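Local coordinates for reticulocyte binding protein (Streptococcus agalactiae COH1, PDB 3FAW) that probably hydrolyses the alpha-1,6-glucosidic branch linkages of pullulan and related alpha-glucans as a cell-wall-anchored pullulanase of group B Streptococcus, at residues S152-V158 with Y205-G210; S255-I259 with H380-G385; E300-Y304 with F673-T679; L438-K443 with L469-A474; L643-T648 with Y658-D662. All coordinates share one frame; numbering follows the deposited sequence.

How the interactions relate
Interaction 4 is the most buried of the five: two neighbouring helices of the TIM barrel meet through aliphatic side chains. The other four are partly buried. Interaction 2 lies at the end of the barrel where the strands begin, interaction 3 between a barrel helix and the short helix 675-679; they touch, Arg-382 NE meeting Asp-303 OD1 in a 2.9 Å salt bridge. Interaction 2 relies on a histidine, waters and close backbones, interaction 3 on aromatic rings and a lysine. Interactions 1 and 5 are antiparallel strand pairs with backbone hydrogen bonds, the former in the carbohydrate-binding module, the latter in a hairpin that follows barrel strand 614-618 and precedes helix 668-671 along the chain.

Interaction 1: S152-V158 with Y205-G210; sequences SPSADSV and YEIKRG
Backbone bonds come first: Lys-208 O accepts the N-H of Asp-156 at 2.8 Å from N to O and, weakly, that of Ser-157, while Lys-208 N gives a nearly straight bond to Ser-157 O at 3.0 Å. Two residues thus face one.

Side-chain polar contacts flank this ladder. Asp-156 carries CG beside its own N (chi1 -66°), which brings OD2 to Gly-210 N at 2.7 Å; the amide comes from above the carboxylate plane. Glycine suits the strand's exit, where phi is positive. One water donates to Ser-152 OG and accepts from Arg-209 NH1. Ser-152 OG also bonds to Ile-404 O, and Arg-209 NH2 to Asp-403 O, tying the module to a loop of the catalytic domain. A second water joins Ser-157 OG to Glu-206 O.

Apolar groups fill the buried face. The small Ala-155 lets its CB rest on Ile-207 CG2 at 3.6 Å, and Val-158 CG1 reaches Tyr-205 CD1 at 3.9 Å; Trp-185 of strand 184-189 touches both Ala-155 and Val-158.

Asp-156 and Ser-157 opposite Lys-208 form a classic beta bulge, here where strand 157-164 begins and its antiparallel partner 202-209 ends in the CBM48 beta domain.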
# COMPACT_ATOMS: atom_id res chain seq x y z
N SER A 152 16.50 -7.64 -21.72
CA SER A 152 16.21 -9.08 -21.81
C SER A 152 17.44 -9.86 -22.30
O SER A 152 17.48 -10.31 -23.44
CB SER A 152 15.01 -9.33 -22.73
OG SER A 152 14.61 -10.69 -22.70
N PRO A 153 18.43 -10.06 -21.41
CA PRO A 153 19.75 -10.52 -21.86
C PRO A 153 19.81 -11.96 -22.40
O PRO A 153 20.74 -12.26 -23.15
CB PRO A 153 20.61 -10.37 -20.60
CG PRO A 153 19.66 -10.46 -19.47
CD PRO A 153 18.37 -9.88 -19.95
N SER A 154 18.85 -12.82 -22.05
CA SER A 154 18.88 -14.22 -22.48
C SER A 154 18.09 -14.49 -23.77
O SER A 154 18.04 -15.62 -24.25
CB SER A 154 18.35 -15.14 -21.37
OG SER A 154 16.96 -14.94 -21.15
N ALA A 155 17.48 -13.44 -24.34
CA ALA A 155 16.68 -13.58 -25.57
C ALA A 155 17.53 -13.84 -26.82
O ALA A 155 18.60 -13.25 -26.98
CB ALA A 155 15.83 -12.32 -25.79
N ASP A 156 17.06 -14.73 -27.70
CA ASP A 156 17.65 -14.92 -29.03
C ASP A 156 17.25 -13.79 -29.97
O ASP A 156 18.04 -13.34 -30.80
CB ASP A 156 17.19 -16.25 -29.65
CG ASP A 156 17.71 -17.46 -28.91
OD1 ASP A 156 18.70 -17.35 -28.17
OD2 ASP A 156 17.12 -18.55 -29.08
N SER A 157 16.00 -13.35 -29.85
CA SER A 157 15.48 -12.26 -30.66
C SER A 157 14.30 -11.59 -29.96
O SER A 157 13.59 -12.23 -29.18
CB SER A 157 15.04 -12.78 -32.03
OG SER A 157 13.95 -13.68 -31.90
N VAL A 158 14.11 -10.31 -30.23
CA VAL A 158 12.98 -9.55 -29.71
C VAL A 158 12.36 -8.77 -30.86
O VAL A 158 13.06 -8.09 -31.62
CB VAL A 158 13.41 -8.60 -28.57
CG1 VAL A 158 12.24 -7.75 -28.09
CG2 VAL A 158 13.99 -9.40 -27.39
N TYR A 205 5.88 -7.00 -27.11
CA TYR A 205 7.16 -7.56 -27.54
C TYR A 205 7.07 -9.08 -27.61
O TYR A 205 6.63 -9.71 -26.65
CB TYR A 205 8.28 -7.17 -26.58
CG TYR A 205 8.72 -5.73 -26.67
CD1 TYR A 205 9.31 -5.23 -27.82
CD2 TYR A 205 8.55 -4.86 -25.59
CE1 TYR A 205 9.72 -3.91 -27.91
CE2 TYR A 205 8.96 -3.54 -25.66
CZ TYR A 205 9.54 -3.07 -26.83
OH TYR A 205 9.94 -1.76 -26.91
N GLU A 206 7.48 -9.65 -28.74
CA GLU A 206 7.59 -11.10 -28.87
C GLU A 206 9.04 -11.54 -28.68
O GLU A 206 9.91 -11.19 -29.47
CB GLU A 206 7.06 -11.59 -30.22
CG GLU A 206 6.90 -13.10 -30.29
CD GLU A 206 6.25 -13.57 -31.58
OE1 GLU A 206 6.81 -13.28 -32.66
OE2 GLU A 206 5.19 -14.22 -31.51
N ILE A 207 9.28 -12.30 -27.62
CA ILE A 207 10.63 -12.75 -27.26
C ILE A 207 10.79 -14.21 -27.63
O ILE A 207 9.94 -15.03 -27.32
CB ILE A 207 10.90 -12.57 -25.75
CG1 ILE A 207 10.73 -11.10 -25.35
CG2 ILE A 207 12.31 -13.05 -25.39
CD1 ILE A 207 11.03 -10.82 -23.89
N LYS A 208 11.89 -14.52 -28.32
CA LYS A 208 12.22 -15.89 -28.68
C LYS A 208 13.44 -16.36 -27.90
O LYS A 208 14.48 -15.69 -27.90
CB LYS A 208 12.48 -15.99 -30.18
CG LYS A 208 12.56 -17.41 -30.71
CD LYS A 208 12.72 -17.42 -32.23
CE LYS A 208 12.88 -18.84 -32.77
NZ LYS A 208 12.91 -18.87 -34.26
N ARG A 209 13.30 -17.51 -27.23
CA ARG A 209 14.41 -18.20 -26.59
C ARG A 209 14.36 -19.67 -27.02
O ARG A 209 13.60 -20.46 -26.46
CB ARG A 209 14.32 -18.11 -25.07
CG ARG A 209 14.66 -16.74 -24.51
CD ARG A 209 14.57 -16.73 -22.99
NE ARG A 209 13.20 -16.96 -22.54
CZ ARG A 209 12.28 -16.02 -22.31
NH1 ARG A 209 12.57 -14.73 -22.46
NH2 ARG A 209 11.07 -16.38 -21.92
N GLY A 210 15.15 -20.01 -28.03
CA GLY A 210 15.10 -21.34 -28.62
C GLY A 210 13.81 -21.55 -29.40
O GLY A 210 13.45 -20.73 -30.25
O HOH W 1 15.33 -13.25 -22.18
O HOH W 2 11.34 -12.65 -31.48

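Interaction 2: S255-I259 with H380-G385; sequences SFAKI and HKRGMG
The C-terminal end of helix 367-381 and the turn leading from it into barrel strand 385-390 are covered here by the extended 255-259 chain, with His-380 and Ala-257 at the centre of the contact. The imidazole lies against the backbone: the peptide between Phe-256 and Ala-257 passes over one face toward the rim, with Ala-257 N 3.6 Å from His-380 NE2. With CG placed beside its own N (chi1 -71°), the histidine turns its ring toward this chain. Asp-452 fixes both partners, since one carboxylate oxygen takes the N-H of Ala-257 and the other is hydrogen-bonded to His-380 NE2. At the ring's other nitrogen, ND1, a water in the ring plane links to Ser-255 N.

Such helix-to-strand turns lie at the N-terminal end of the strands in a TIM barrel, the end away from the usual active-site mouth. This one uses Gly-383, whose positive phi a glycine adopts easily and whose N bonds back to His-380 O at 3.1 Å. Close approach needs small groups: Ala-257 CB sits 3.5 Å from Met-384 O and also packs on His-380 CD2 and Gly-385 CA. Ile-259 lays its CG2 branch 3.9 Å from Gly-383 O. Between the segments a water donates to His-380 O and Met-384 O and accepts from Lys-258 N, at 2.7 Å from that nitrogen.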
# COMPACT_ATOMS: atom_id res chain seq x y z
N SER A 255 2.48 21.14 -9.72
CA SER A 255 3.53 21.32 -8.72
C SER A 255 3.23 20.47 -7.51
O SER A 255 2.11 19.98 -7.36
CB SER A 255 3.63 22.78 -8.30
OG SER A 255 3.65 23.66 -9.42
N PHE A 256 4.21 20.31 -6.63
CA PHE A 256 4.00 19.60 -5.37
C PHE A 256 3.10 20.38 -4.43
O PHE A 256 2.86 21.58 -4.62
CB PHE A 256 5.33 19.27 -4.70
CG PHE A 256 6.16 18.30 -5.48
CD1 PHE A 256 5.78 16.96 -5.55
CD2 PHE A 256 7.30 18.71 -6.16
CE1 PHE A 256 6.54 16.05 -6.28
CE2 PHE A 256 8.05 17.80 -6.90
CZ PHE A 256 7.67 16.47 -6.95
N ALA A 257 2.60 19.70 -3.41
CA ALA A 257 1.63 20.30 -2.49
C ALA A 257 2.20 21.50 -1.74
O ALA A 257 3.42 21.60 -1.55
CB ALA A 257 1.13 19.26 -1.50
N LYS A 258 1.32 22.41 -1.35
CA LYS A 258 1.66 23.49 -0.43
C LYS A 258 0.72 23.40 0.78
O LYS A 258 -0.32 24.06 0.84
CB LYS A 258 1.55 24.85 -1.13
CG LYS A 258 2.48 24.99 -2.34
CD LYS A 258 2.35 26.36 -2.99
CE LYS A 258 3.13 26.44 -4.31
NZ LYS A 258 2.55 25.56 -5.37
N ILE A 259 1.11 22.55 1.73
CA ILE A 259 0.32 22.29 2.93
C ILE A 259 0.74 23.28 4.01
O ILE A 259 1.92 23.38 4.34
CB ILE A 259 0.54 20.85 3.46
CG1 ILE A 259 0.38 19.81 2.33
CG2 ILE A 259 -0.44 20.53 4.59
CD1 ILE A 259 0.77 18.41 2.74
N HIS A 380 -4.12 19.84 -4.76
CA HIS A 380 -3.10 20.82 -4.36
C HIS A 380 -3.67 22.23 -4.20
O HIS A 380 -3.27 22.96 -3.29
CB HIS A 380 -1.93 20.84 -5.35
CG HIS A 380 -1.07 19.61 -5.30
ND1 HIS A 380 -0.22 19.25 -6.32
CD2 HIS A 380 -0.94 18.65 -4.35
CE1 HIS A 380 0.40 18.13 -6.00
NE2 HIS A 380 -0.02 17.75 -4.81
N LYS A 381 -4.60 22.59 -5.08
CA LYS A 381 -5.31 23.87 -5.01
C LYS A 381 -6.03 24.07 -3.67
O LYS A 381 -6.17 25.19 -3.20
CB LYS A 381 -6.33 23.98 -6.15
CG LYS A 381 -7.02 25.34 -6.25
CD LYS A 381 -7.90 25.43 -7.49
CE LYS A 381 -8.73 26.71 -7.49
NZ LYS A 381 -7.89 27.94 -7.34
N ARG A 382 -6.47 22.97 -3.06
CA ARG A 382 -7.19 23.01 -1.78
C ARG A 382 -6.30 22.79 -0.55
O ARG A 382 -6.80 22.45 0.53
CB ARG A 382 -8.34 22.00 -1.80
CG ARG A 382 -9.45 22.37 -2.79
CD ARG A 382 -10.28 21.16 -3.15
NE ARG A 382 -11.52 21.50 -3.86
CZ ARG A 382 -11.59 21.82 -5.15
NH1 ARG A 382 -10.51 21.88 -5.92
NH2 ARG A 382 -12.78 22.10 -5.68
N GLY A 383 -5.00 23.00 -0.70
CA GLY A 383 -4.07 22.95 0.44
C GLY A 383 -3.78 21.55 0.96
O GLY A 383 -3.26 21.39 2.07
N MET A 384 -4.09 20.54 0.14
CA MET A 384 -3.86 19.15 0.51
C MET A 384 -2.79 18.50 -0.36
O MET A 384 -2.32 19.09 -1.33
CB MET A 384 -5.17 18.38 0.41
CG MET A 384 -6.17 18.75 1.49
SD MET A 384 -7.69 17.79 1.37
CE MET A 384 -8.46 18.56 -0.06
N GLY A 385 -2.40 17.29 0.02
CA GLY A 385 -1.44 16.49 -0.73
C GLY A 385 -2.04 15.15 -1.11
O GLY A 385 -3.08 14.76 -0.58
O HOH W 3 -0.39 21.39 -8.66
O HOH W 4 -1.34 21.81 -1.65

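Interaction 3: E300-Y304 with F673-T679; sequences EKLDY and FDWAAAT
Tyr-304 and Lys-301 hold Trp-675 from two directions, and Tyr-304, Trp-675 and Phe-673 make an aromatic cluster between barrel helix 302-308 and the short helix 675-679. The edge of Trp-675 points into the face of Tyr-304 in a T-shaped pair, its six-membered ring centred 5.0 Å from the tyrosine ring and the planes at 77°. Phe-673 also turns its edge to the face of Tyr-304, but in an offset manner, with Phe-673 CZ 3.8 Å from Tyr-304 OH.

Lys-301 spreads over one face of the indole. Its chain is bent at chi2 (-59°), so it lies along the ring: CE stands over the centre of the six-membered ring, 3.8 Å from its centroid, as a CH-pi contact, and NZ follows over the same face as a cation-pi pair. The aliphatic length and the charge of a lysine both find use here. The opposite face of Trp-675 is covered by Phe-673 CD2.

Farther out, polar partners fix the rings' positions. Tyr-304 OH bonds to Glu-622, and Trp-675 NE1 to Phe-278 O, in the loop following the first barrel strand, 269-273; Phe-278 itself packs against both Phe-673 and Trp-675. Thr-679, whose CG2 meets Tyr-304 CE1, sends OG1 back to Trp-675 O. Asp-674 is the N-cap of helix 675-679, and its OD1 takes the N-H of Ala-677 at 3.0 Å from above the carboxylate plane.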
# COMPACT_ATOMS: atom_id res chain seq x y z
N GLU A 300 -14.87 16.55 -7.73
CA GLU A 300 -16.13 17.21 -7.39
C GLU A 300 -16.51 17.08 -5.91
O GLU A 300 -17.46 17.72 -5.46
CB GLU A 300 -17.28 16.66 -8.24
CG GLU A 300 -17.06 16.77 -9.75
CD GLU A 300 -18.29 16.37 -10.55
OE1 GLU A 300 -19.35 17.03 -10.41
OE2 GLU A 300 -18.21 15.41 -11.34
N LYS A 301 -15.78 16.25 -5.16
CA LYS A 301 -16.03 16.03 -3.74
C LYS A 301 -14.84 16.38 -2.83
O LYS A 301 -14.81 15.98 -1.66
CB LYS A 301 -16.45 14.57 -3.52
CG LYS A 301 -17.85 14.25 -4.05
CD LYS A 301 -18.89 15.13 -3.37
CE LYS A 301 -20.29 14.59 -3.48
NZ LYS A 301 -21.20 15.39 -2.62
N LEU A 302 -13.88 17.13 -3.36
CA LEU A 302 -12.69 17.54 -2.59
C LEU A 302 -12.98 18.63 -1.55
O LEU A 302 -12.28 18.72 -0.54
CB LEU A 302 -11.57 18.02 -3.52
CG LEU A 302 -10.95 16.99 -4.47
CD1 LEU A 302 -9.95 17.66 -5.42
CD2 LEU A 302 -10.30 15.84 -3.71
N ASP A 303 -13.99 19.45 -1.80
CA ASP A 303 -14.42 20.47 -0.84
C ASP A 303 -14.77 19.85 0.52
O ASP A 303 -14.39 20.38 1.57
CB ASP A 303 -15.62 21.26 -1.38
CG ASP A 303 -15.23 22.34 -2.39
OD1 ASP A 303 -14.03 22.45 -2.74
OD2 ASP A 303 -16.13 23.09 -2.84
N TYR A 304 -15.47 18.71 0.49
CA TYR A 304 -15.77 17.94 1.70
C TYR A 304 -14.51 17.59 2.50
O TYR A 304 -14.48 17.75 3.72
CB TYR A 304 -16.50 16.65 1.33
CG TYR A 304 -16.68 15.67 2.49
CD1 TYR A 304 -17.74 15.81 3.38
CD2 TYR A 304 -15.79 14.62 2.68
CE1 TYR A 304 -17.91 14.93 4.44
CE2 TYR A 304 -15.95 13.73 3.75
CZ TYR A 304 -17.02 13.89 4.62
OH TYR A 304 -17.20 13.03 5.67
N PHE A 673 -19.11 5.03 -0.52
CA PHE A 673 -19.14 6.05 0.52
C PHE A 673 -20.59 6.54 0.59
O PHE A 673 -21.17 6.93 -0.42
CB PHE A 673 -18.17 7.18 0.17
CG PHE A 673 -18.00 8.22 1.25
CD1 PHE A 673 -17.02 8.08 2.22
CD2 PHE A 673 -18.79 9.36 1.27
CE1 PHE A 673 -16.84 9.05 3.21
CE2 PHE A 673 -18.62 10.34 2.25
CZ PHE A 673 -17.65 10.18 3.23
N ASP A 674 -21.17 6.50 1.79
CA ASP A 674 -22.55 6.92 2.03
C ASP A 674 -22.59 8.43 2.28
O ASP A 674 -22.32 8.89 3.39
CB ASP A 674 -23.11 6.16 3.24
CG ASP A 674 -24.61 6.38 3.44
OD1 ASP A 674 -25.18 7.40 2.97
OD2 ASP A 674 -25.22 5.52 4.11
N TRP A 675 -22.94 9.20 1.24
CA TRP A 675 -22.90 10.66 1.33
C TRP A 675 -24.01 11.25 2.19
O TRP A 675 -23.79 12.26 2.88
CB TRP A 675 -22.90 11.29 -0.07
CG TRP A 675 -21.56 11.21 -0.68
CD1 TRP A 675 -21.12 10.30 -1.59
CD2 TRP A 675 -20.44 12.06 -0.39
NE1 TRP A 675 -19.80 10.53 -1.90
CE2 TRP A 675 -19.36 11.61 -1.18
CE3 TRP A 675 -20.25 13.17 0.45
CZ2 TRP A 675 -18.11 12.22 -1.14
CZ3 TRP A 675 -19.01 13.77 0.48
CH2 TRP A 675 -17.95 13.30 -0.31
N ALA A 676 -25.18 10.63 2.16
CA ALA A 676 -26.30 11.03 3.02
C ALA A 676 -25.91 10.88 4.49
O ALA A 676 -26.08 11.81 5.29
CB ALA A 676 -27.53 10.21 2.71
N ALA A 677 -25.39 9.71 4.85
CA ALA A 677 -24.93 9.44 6.21
C ALA A 677 -23.83 10.41 6.65
O ALA A 677 -23.76 10.79 7.82
CB ALA A 677 -24.43 7.99 6.33
N ALA A 678 -22.99 10.82 5.70
CA ALA A 678 -21.89 11.74 5.96
C ALA A 678 -22.32 13.22 6.04
O ALA A 678 -21.74 13.97 6.81
CB ALA A 678 -20.80 11.58 4.90
N THR A 679 -23.32 13.63 5.26
CA THR A 679 -23.62 15.06 5.11
C THR A 679 -25.08 15.50 5.33
O THR A 679 -25.33 16.70 5.50
CB THR A 679 -23.23 15.56 3.70
OG1 THR A 679 -23.95 14.82 2.72
CG2 THR A 679 -21.73 15.40 3.48

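Interaction 4: L438-K443 with L469-A474; sequences LVDSIK and LAYKEA
Ala-470 puts its small CB into a hollow lined by Leu-438, Val-439 and Ile-442, where two successive helices on the outside of the TIM barrel, 432-449 and 464-477, lie side by side. Over these segments they run in nearly the same direction, with axes 9.1 Å apart at closest and crossing at -27°. The alanine allows this spacing. Its tightest neighbour is Leu-438 CD2, at 3.5 Å from Ala-470 CB; a leucine whose CG stands opposite its N (chi1 -177°) extends that methyl toward the other helix.

The matching bump from the first helix is Val-439, which wedges into the hollow between Leu-469, Ala-470 and Glu-473. Its two methyls divide the work: CG2 lies 3.9 Å from Leu-469 CD2, and CG1 lies 3.8 Å from Glu-473 CG. A branched beta carbon suits this, for it fills both sides of the hollow close to the backbone. One turn on, Ile-442 CG2 rests 3.9 Å from Ala-474 CB, and the same side chain also touches Phe-454, Phe-456 and Met-483 of the barrel strands beneath.

Toward the outer side the packing becomes polar. Lys-443 crosses Glu-473 obliquely, using its methylenes on the glutamate's chain; the opposite charges probably attract only weakly, their ends not being in contact, with Lys-443 NZ 4.1 Å from Glu-473 OE1.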
# COMPACT_ATOMS: atom_id res chain seq x y z
N LEU A 438 11.11 -0.70 -9.16
CA LEU A 438 10.53 -0.06 -7.99
C LEU A 438 10.95 1.41 -7.89
O LEU A 438 10.10 2.30 -7.80
CB LEU A 438 10.94 -0.81 -6.71
CG LEU A 438 10.37 -0.32 -5.37
CD1 LEU A 438 10.36 -1.45 -4.34
CD2 LEU A 438 11.15 0.88 -4.83
N VAL A 439 12.25 1.65 -7.92
CA VAL A 439 12.81 3.00 -7.74
C VAL A 439 12.48 3.93 -8.92
O VAL A 439 12.13 5.10 -8.70
CB VAL A 439 14.34 2.94 -7.50
CG1 VAL A 439 14.95 4.33 -7.42
CG2 VAL A 439 14.64 2.17 -6.21
N ASP A 440 12.58 3.44 -10.15
CA ASP A 440 12.26 4.25 -11.33
C ASP A 440 10.78 4.64 -11.38
O ASP A 440 10.46 5.75 -11.79
CB ASP A 440 12.62 3.53 -12.64
CG ASP A 440 14.11 3.28 -12.79
OD1 ASP A 440 14.93 4.01 -12.19
OD2 ASP A 440 14.45 2.34 -13.53
N SER A 441 9.89 3.73 -10.98
CA SER A 441 8.46 4.03 -10.94
C SER A 441 8.14 5.06 -9.85
O SER A 441 7.33 5.96 -10.07
CB SER A 441 7.61 2.77 -10.76
OG SER A 441 8.16 1.92 -9.76
N ILE A 442 8.78 4.93 -8.69
CA ILE A 442 8.63 5.92 -7.63
C ILE A 442 9.11 7.30 -8.09
O ILE A 442 8.47 8.31 -7.82
CB ILE A 442 9.36 5.49 -6.33
CG1 ILE A 442 8.65 4.30 -5.67
CG2 ILE A 442 9.46 6.66 -5.35
CD1 ILE A 442 7.35 4.65 -4.95
N LYS A 443 10.23 7.34 -8.80
CA LYS A 443 10.76 8.60 -9.34
C LYS A 443 9.86 9.19 -10.43
O LYS A 443 9.65 10.41 -10.48
CB LYS A 443 12.16 8.40 -9.93
CG LYS A 443 13.27 8.22 -8.90
CD LYS A 443 14.55 7.72 -9.55
CE LYS A 443 15.21 8.79 -10.40
NZ LYS A 443 16.26 8.21 -11.29
N LEU A 469 16.47 3.46 -0.75
CA LEU A 469 16.85 4.10 -2.01
C LEU A 469 15.66 4.81 -2.64
O LEU A 469 15.80 5.93 -3.13
CB LEU A 469 17.43 3.06 -2.98
CG LEU A 469 18.00 3.59 -4.31
CD1 LEU A 469 19.18 4.53 -4.04
CD2 LEU A 469 18.44 2.43 -5.20
N ALA A 470 14.50 4.16 -2.65
CA ALA A 470 13.28 4.77 -3.17
C ALA A 470 12.95 6.08 -2.44
O ALA A 470 12.54 7.05 -3.06
CB ALA A 470 12.10 3.80 -3.06
N TYR A 471 13.16 6.08 -1.12
CA TYR A 471 12.93 7.27 -0.30
C TYR A 471 13.94 8.37 -0.63
O TYR A 471 13.57 9.53 -0.80
CB TYR A 471 13.00 6.92 1.19
CG TYR A 471 12.82 8.10 2.12
CD1 TYR A 471 11.56 8.57 2.44
CD2 TYR A 471 13.93 8.75 2.68
CE1 TYR A 471 11.39 9.65 3.29
CE2 TYR A 471 13.77 9.83 3.53
CZ TYR A 471 12.49 10.28 3.83
OH TYR A 471 12.33 11.35 4.68
N LYS A 472 15.21 7.98 -0.72
CA LYS A 472 16.29 8.92 -1.03
C LYS A 472 16.02 9.66 -2.33
O LYS A 472 16.08 10.89 -2.39
CB LYS A 472 17.63 8.17 -1.10
CG LYS A 472 18.86 9.07 -1.27
CD LYS A 472 20.14 8.25 -1.29
CE LYS A 472 21.37 9.14 -1.43
NZ LYS A 472 22.63 8.34 -1.52
N GLU A 473 15.68 8.89 -3.37
CA GLU A 473 15.41 9.43 -4.70
C GLU A 473 14.17 10.31 -4.74
O GLU A 473 14.18 11.37 -5.37
CB GLU A 473 15.26 8.29 -5.71
CG GLU A 473 16.55 7.50 -5.99
CD GLU A 473 17.58 8.28 -6.81
OE1 GLU A 473 17.22 9.27 -7.48
OE2 GLU A 473 18.77 7.90 -6.78
N ALA A 474 13.10 9.85 -4.09
CA ALA A 474 11.85 10.60 -4.02
C ALA A 474 12.05 11.91 -3.24
O ALA A 474 11.58 12.97 -3.66
CB ALA A 474 10.75 9.75 -3.37

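Interaction 5: L643-T648 with Y658-D662; sequences LPNKAT and YFIHD
Thr-648 N gives the shortest bond of the pair, to Phe-659 O at 2.6 Å, and Phe-659 N answers with one to Thr-648 O at 2.8 Å. Next along, Lys-646 O accepts the N-H of His-661 at 3.0 Å between O and N and a CA-H contact from Ile-660; the same oxygen sits over one face of the His-661 ring, toward its rim. The histidine adds a weak, bent bond from ND1 to Thr-648 OG1. It reaches there because its CG stands between backbone N and carbonyl carbon (chi1 62°), folding the ring back over the neighbouring strand.

A type II turn from Pro-644 to Ala-647 leads into the first strand, with Lys-646 taking the positive-phi third place. Its side chain runs alongside Asp-662, giving a long salt bridge, Lys-646 NZ to Asp-662 OD2, 3.8 Å. Pro-644 lays its rigid ring over the face of Tyr-658, CG 4.0 Å from the ring centroid in a CH-pi contact, and Leu-643 CD2 packs beside the phenol, whose OH bonds to Val-638 N. Ala-647 CB is small enough to fit against Ile-660 CD1 at 3.8 Å.

The two strands form a beta hairpin flanked by helix 578-586, where Lys-584 touches Thr-648 and Asp-580 touches Phe-659, while backbone bonds from Tyr-658 and Ile-660 join it to the 627-629 chain.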
# COMPACT_ATOMS: atom_id res chain seq x y z
N LEU A 643 -22.41 -20.09 4.07
CA LEU A 643 -21.94 -18.80 4.57
C LEU A 643 -21.54 -17.85 3.44
O LEU A 643 -20.98 -18.28 2.43
CB LEU A 643 -20.73 -18.98 5.50
CG LEU A 643 -21.02 -19.57 6.88
CD1 LEU A 643 -19.73 -19.97 7.57
CD2 LEU A 643 -21.81 -18.59 7.74
N PRO A 644 -21.83 -16.55 3.61
CA PRO A 644 -21.40 -15.56 2.62
C PRO A 644 -19.89 -15.35 2.71
O PRO A 644 -19.31 -15.48 3.79
CB PRO A 644 -22.16 -14.29 3.03
CG PRO A 644 -22.43 -14.46 4.47
CD PRO A 644 -22.57 -15.93 4.72
N ASN A 645 -19.27 -15.02 1.58
CA ASN A 645 -17.82 -14.89 1.52
C ASN A 645 -17.32 -13.69 2.32
O ASN A 645 -17.89 -12.60 2.23
CB ASN A 645 -17.37 -14.76 0.06
CG ASN A 645 -15.86 -14.84 -0.09
OD1 ASN A 645 -15.21 -15.71 0.50
ND2 ASN A 645 -15.30 -13.94 -0.89
N LYS A 646 -16.27 -13.91 3.11
CA LYS A 646 -15.57 -12.84 3.83
C LYS A 646 -16.48 -12.01 4.74
O LYS A 646 -16.30 -10.80 4.88
CB LYS A 646 -14.85 -11.92 2.83
CG LYS A 646 -13.82 -12.62 1.94
CD LYS A 646 -12.68 -13.22 2.75
CE LYS A 646 -11.57 -13.75 1.85
NZ LYS A 646 -10.45 -14.33 2.64
N ALA A 647 -17.43 -12.69 5.38
CA ALA A 647 -18.44 -12.05 6.22
C ALA A 647 -18.29 -12.44 7.69
O ALA A 647 -17.82 -13.53 8.02
CB ALA A 647 -19.83 -12.42 5.74
N THR A 648 -18.69 -11.53 8.57
CA THR A 648 -18.64 -11.74 10.01
C THR A 648 -20.05 -11.61 10.58
O THR A 648 -20.74 -10.63 10.31
CB THR A 648 -17.70 -10.72 10.69
OG1 THR A 648 -16.35 -10.97 10.29
CG2 THR A 648 -17.81 -10.78 12.21
N TYR A 658 -24.92 -10.28 8.90
CA TYR A 658 -23.57 -10.44 8.35
C TYR A 658 -22.96 -9.11 7.90
O TYR A 658 -23.62 -8.31 7.23
CB TYR A 658 -23.57 -11.44 7.19
CG TYR A 658 -23.90 -12.86 7.61
CD1 TYR A 658 -22.93 -13.68 8.18
CD2 TYR A 658 -25.18 -13.38 7.44
CE1 TYR A 658 -23.22 -14.99 8.56
CE2 TYR A 658 -25.48 -14.69 7.82
CZ TYR A 658 -24.50 -15.49 8.38
OH TYR A 658 -24.79 -16.78 8.76
N PHE A 659 -21.70 -8.89 8.28
CA PHE A 659 -20.94 -7.69 7.92
C PHE A 659 -19.63 -8.13 7.25
O PHE A 659 -18.98 -9.07 7.69
CB PHE A 659 -20.62 -6.86 9.18
CG PHE A 659 -21.84 -6.35 9.92
CD1 PHE A 659 -22.16 -5.01 9.91
CD2 PHE A 659 -22.64 -7.22 10.64
CE1 PHE A 659 -23.27 -4.53 10.60
CE2 PHE A 659 -23.76 -6.76 11.33
CZ PHE A 659 -24.07 -5.41 11.31
N ILE A 660 -19.25 -7.42 6.18
CA ILE A 660 -18.09 -7.82 5.38
C ILE A 660 -16.78 -7.27 5.96
O ILE A 660 -16.64 -6.06 6.15
CB ILE A 660 -18.23 -7.37 3.91
CG1 ILE A 660 -19.53 -7.94 3.30
CG2 ILE A 660 -17.02 -7.80 3.09
CD1 ILE A 660 -19.68 -9.45 3.42
N HIS A 661 -15.84 -8.18 6.22
CA HIS A 661 -14.52 -7.82 6.76
C HIS A 661 -13.42 -7.81 5.70
O HIS A 661 -12.28 -7.47 5.99
CB HIS A 661 -14.13 -8.75 7.91
CG HIS A 661 -14.00 -10.19 7.52
ND1 HIS A 661 -15.02 -11.10 7.69
CD2 HIS A 661 -12.97 -10.87 6.96
CE1 HIS A 661 -14.63 -12.28 7.25
NE2 HIS A 661 -13.39 -12.17 6.80
N ASP A 662 -13.75 -8.20 4.47
CA ASP A 662 -12.77 -8.16 3.37
C ASP A 662 -13.50 -7.90 2.06
O ASP A 662 -13.89 -8.82 1.35
CB ASP A 662 -11.98 -9.48 3.33
CG ASP A 662 -10.87 -9.48 2.28
OD1 ASP A 662 -10.58 -8.43 1.66
OD2 ASP A 662 -10.26 -10.55 2.08